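Side-chain contact in sulfur oxygenase/reductase (Halothiobacillus neapolitanus, PDB 6QPA), which probably catalyses the oxygen-dependent disproportionation of elemental sulfur, using a mononuclear iron site held by two histidines and a carboxylate: residues A[12-17]-A[48-53]. Residues are numbered along the deposited sequence; the frame is centred on the assembly and turned at random.
Sequences MAKIAN and LLQTGI
Ile15 and Leu49 meet by their side-chain ends across a strand that belongs to neither segment, while Lys14 and Gln50 approach each other on the opposite face of the same sheet. Segments 12-17 and 48-53 run in the same general sense but are not sheet neighbours: strand 74-82 lies between them, antiparallel to both. The nearest CA atoms, those of Lys14 and Gln50, are accordingly 9.2 Å apart, and no hydrogen bond joins the segments. On the apolar face, the outermost methyls only graze, Ile15 CD1 lying 4.3 Å from Leu49 CD1. The ethyl arm of Ile15 is stretched out (chi2 179°), which carries CD1 toward the neighbouring leucine; Ile15 also packs on Met74 of the intervening strand.

On the polar face, the amide of Gln50 is held by two hydrogen bonds. Fully extended, with CG and CD each anti, this side chain reaches the level of the intervening strand, where OE1 accepts a hydrogen bond from the backbone N of Gly75. Its NE2 turns back to Gly52 O, 3.1 Å away, in a nearly straight bond (169°). The carbonyl oxygen lies in the plane of the amide, although the donor itself sits well above the Gly52 carbonyl plane. Two bonds to main-chain atoms thus fix the rotation of a buried amide. Lys14 NZ stays 4.3 Å from Gln50 OE1, too far for a hydrogen bond.

Gly52 forms a classic beta bulge with Thr51, both facing Phe298 on strand 290-305, and the glutamine amide spans from this bulged end to Gly75 on strand 74-82. Side chains of next-nearest strands thus come into contact beyond the intervening strand, loosely on both faces, in the curled antiparallel sheet of the dimeric alpha-beta barrel clan.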
loop_
_atom_site.group_PDB
_atom_site.type_symbol
_atom_site.label_atom_id
_atom_site.label_comp_id
_atom_site.label_asym_id
_atom_site.label_seq_id
_atom_site.Cartn_x
_atom_site.Cartn_y
_atom_site.Cartn_z
ATOM N N MET A 12 -26.766 47.131 -6.705
ATOM C CA MET A 12 -25.509 46.576 -7.191
ATOM C C MET A 12 -24.621 46.268 -6.000
ATOM O O MET A 12 -24.365 47.152 -5.171
ATOM C CB MET A 12 -24.811 47.552 -8.130
ATOM C CG MET A 12 -25.632 47.953 -9.336
ATOM S SD MET A 12 -24.886 49.385 -10.131
ATOM C CE MET A 12 -25.872 49.461 -11.622
ATOM N N ALA A 13 -24.177 45.015 -5.906
ATOM C CA ALA A 13 -23.264 44.567 -4.868
ATOM C C ALA A 13 -22.272 43.584 -5.468
ATOM O O ALA A 13 -22.508 43.007 -6.529
ATOM C CB ALA A 13 -24.006 43.892 -3.710
ATOM N N LYS A 14 -21.153 43.396 -4.780
ATOM C CA LYS A 14 -20.198 42.341 -5.106
ATOM C C LYS A 14 -20.058 41.455 -3.880
ATOM O O LYS A 14 -19.796 41.949 -2.779
ATOM C CB LYS A 14 -18.859 42.907 -5.568
ATOM C CG LYS A 14 -18.959 43.612 -6.923
ATOM C CD LYS A 14 -17.617 44.134 -7.385
ATOM C CE LYS A 14 -17.703 44.715 -8.790
ATOM N NZ LYS A 14 -18.119 43.661 -9.784
ATOM N N ILE A 15 -20.292 40.158 -4.063
ATOM C CA ILE A 15 -20.396 39.240 -2.951
ATOM C C ILE A 15 -19.361 38.136 -3.107
ATOM O O ILE A 15 -18.887 37.830 -4.211
ATOM C CB ILE A 15 -21.816 38.655 -2.831
ATOM C CG1 ILE A 15 -22.108 37.723 -4.009
ATOM C CG2 ILE A 15 -22.849 39.807 -2.799
ATOM C CD1 ILE A 15 -23.450 37.111 -3.960
ATOM N N ALA A 16 -19.035 37.521 -1.971
ATOM C CA ALA A 16 -18.052 36.452 -1.938
ATOM C C ALA A 16 -18.564 35.235 -2.692
ATOM O O ALA A 16 -19.719 34.840 -2.558
ATOM C CB ALA A 16 -17.711 36.080 -0.489
ATOM N N ASN A 17 -17.693 34.647 -3.502
ATOM C CA ASN A 17 -18.036 33.480 -4.303
ATOM C C ASN A 17 -17.633 32.235 -3.516
ATOM O O ASN A 17 -16.544 31.687 -3.663
ATOM C CB ASN A 17 -17.345 33.555 -5.659
ATOM C CG ASN A 17 -17.708 32.406 -6.560
ATOM O OD1 ASN A 17 -18.486 31.533 -6.181
ATOM N ND2 ASN A 17 -17.166 32.407 -7.772
ATOM N N LEU A 48 -29.925 38.930 -10.599
ATOM C CA LEU A 48 -28.896 38.598 -11.573
ATOM C C LEU A 48 -27.592 38.301 -10.845
ATOM O O LEU A 48 -27.118 39.123 -10.055
ATOM C CB LEU A 48 -28.706 39.748 -12.553
ATOM C CG LEU A 48 -29.926 40.253 -13.319
ATOM C CD1 LEU A 48 -29.536 41.450 -14.193
ATOM C CD2 LEU A 48 -30.486 39.143 -14.198
ATOM N N LEU A 49 -27.017 37.133 -11.109
ATOM C CA LEU A 49 -25.729 36.746 -10.552
ATOM C C LEU A 49 -24.688 36.744 -11.666
ATOM O O LEU A 49 -24.901 36.131 -12.715
ATOM C CB LEU A 49 -25.809 35.364 -9.881
ATOM C CG LEU A 49 -24.521 34.953 -9.164
ATOM C CD1 LEU A 49 -24.231 35.936 -8.027
ATOM C CD2 LEU A 49 -24.615 33.519 -8.627
ATOM N N GLN A 50 -23.572 37.434 -11.459
ATOM C CA GLN A 50 -22.574 37.502 -12.527
ATOM C C GLN A 50 -21.922 36.143 -12.755
ATOM O O GLN A 50 -21.598 35.428 -11.804
ATOM C CB GLN A 50 -21.499 38.538 -12.214
ATOM C CG GLN A 50 -20.450 38.639 -13.303
ATOM C CD GLN A 50 -19.411 39.686 -12.974
ATOM O OE1 GLN A 50 -19.297 40.126 -11.832
ATOM N NE2 GLN A 50 -18.653 40.089 -13.966
ATOM N N THR A 51 -21.760 35.778 -14.035
ATOM C CA THR A 51 -21.077 34.559 -14.441
ATOM C C THR A 51 -19.776 34.813 -15.184
ATOM O O THR A 51 -18.963 33.892 -15.302
ATOM C CB THR A 51 -21.983 33.722 -15.357
ATOM O OG1 THR A 51 -22.404 34.532 -16.465
ATOM C CG2 THR A 51 -23.195 33.223 -14.593
ATOM N N GLY A 52 -19.551 36.031 -15.666
ATOM C CA GLY A 52 -18.332 36.324 -16.399
ATOM C C GLY A 52 -18.417 37.695 -17.050
ATOM O O GLY A 52 -19.204 38.548 -16.630
ATOM N N ILE A 53 -17.588 37.892 -18.078
ATOM C CA ILE A 53 -17.549 39.144 -18.832
ATOM C C ILE A 53 -17.353 38.815 -20.305
ATOM O O ILE A 53 -17.082 37.671 -20.687
ATOM C CB ILE A 53 -16.416 40.094 -18.385
ATOM C CG1 ILE A 53 -15.054 39.491 -18.786
ATOM C CG2 ILE A 53 -16.499 40.446 -16.901
ATOM C CD1 ILE A 53 -13.881 40.473 -18.707
#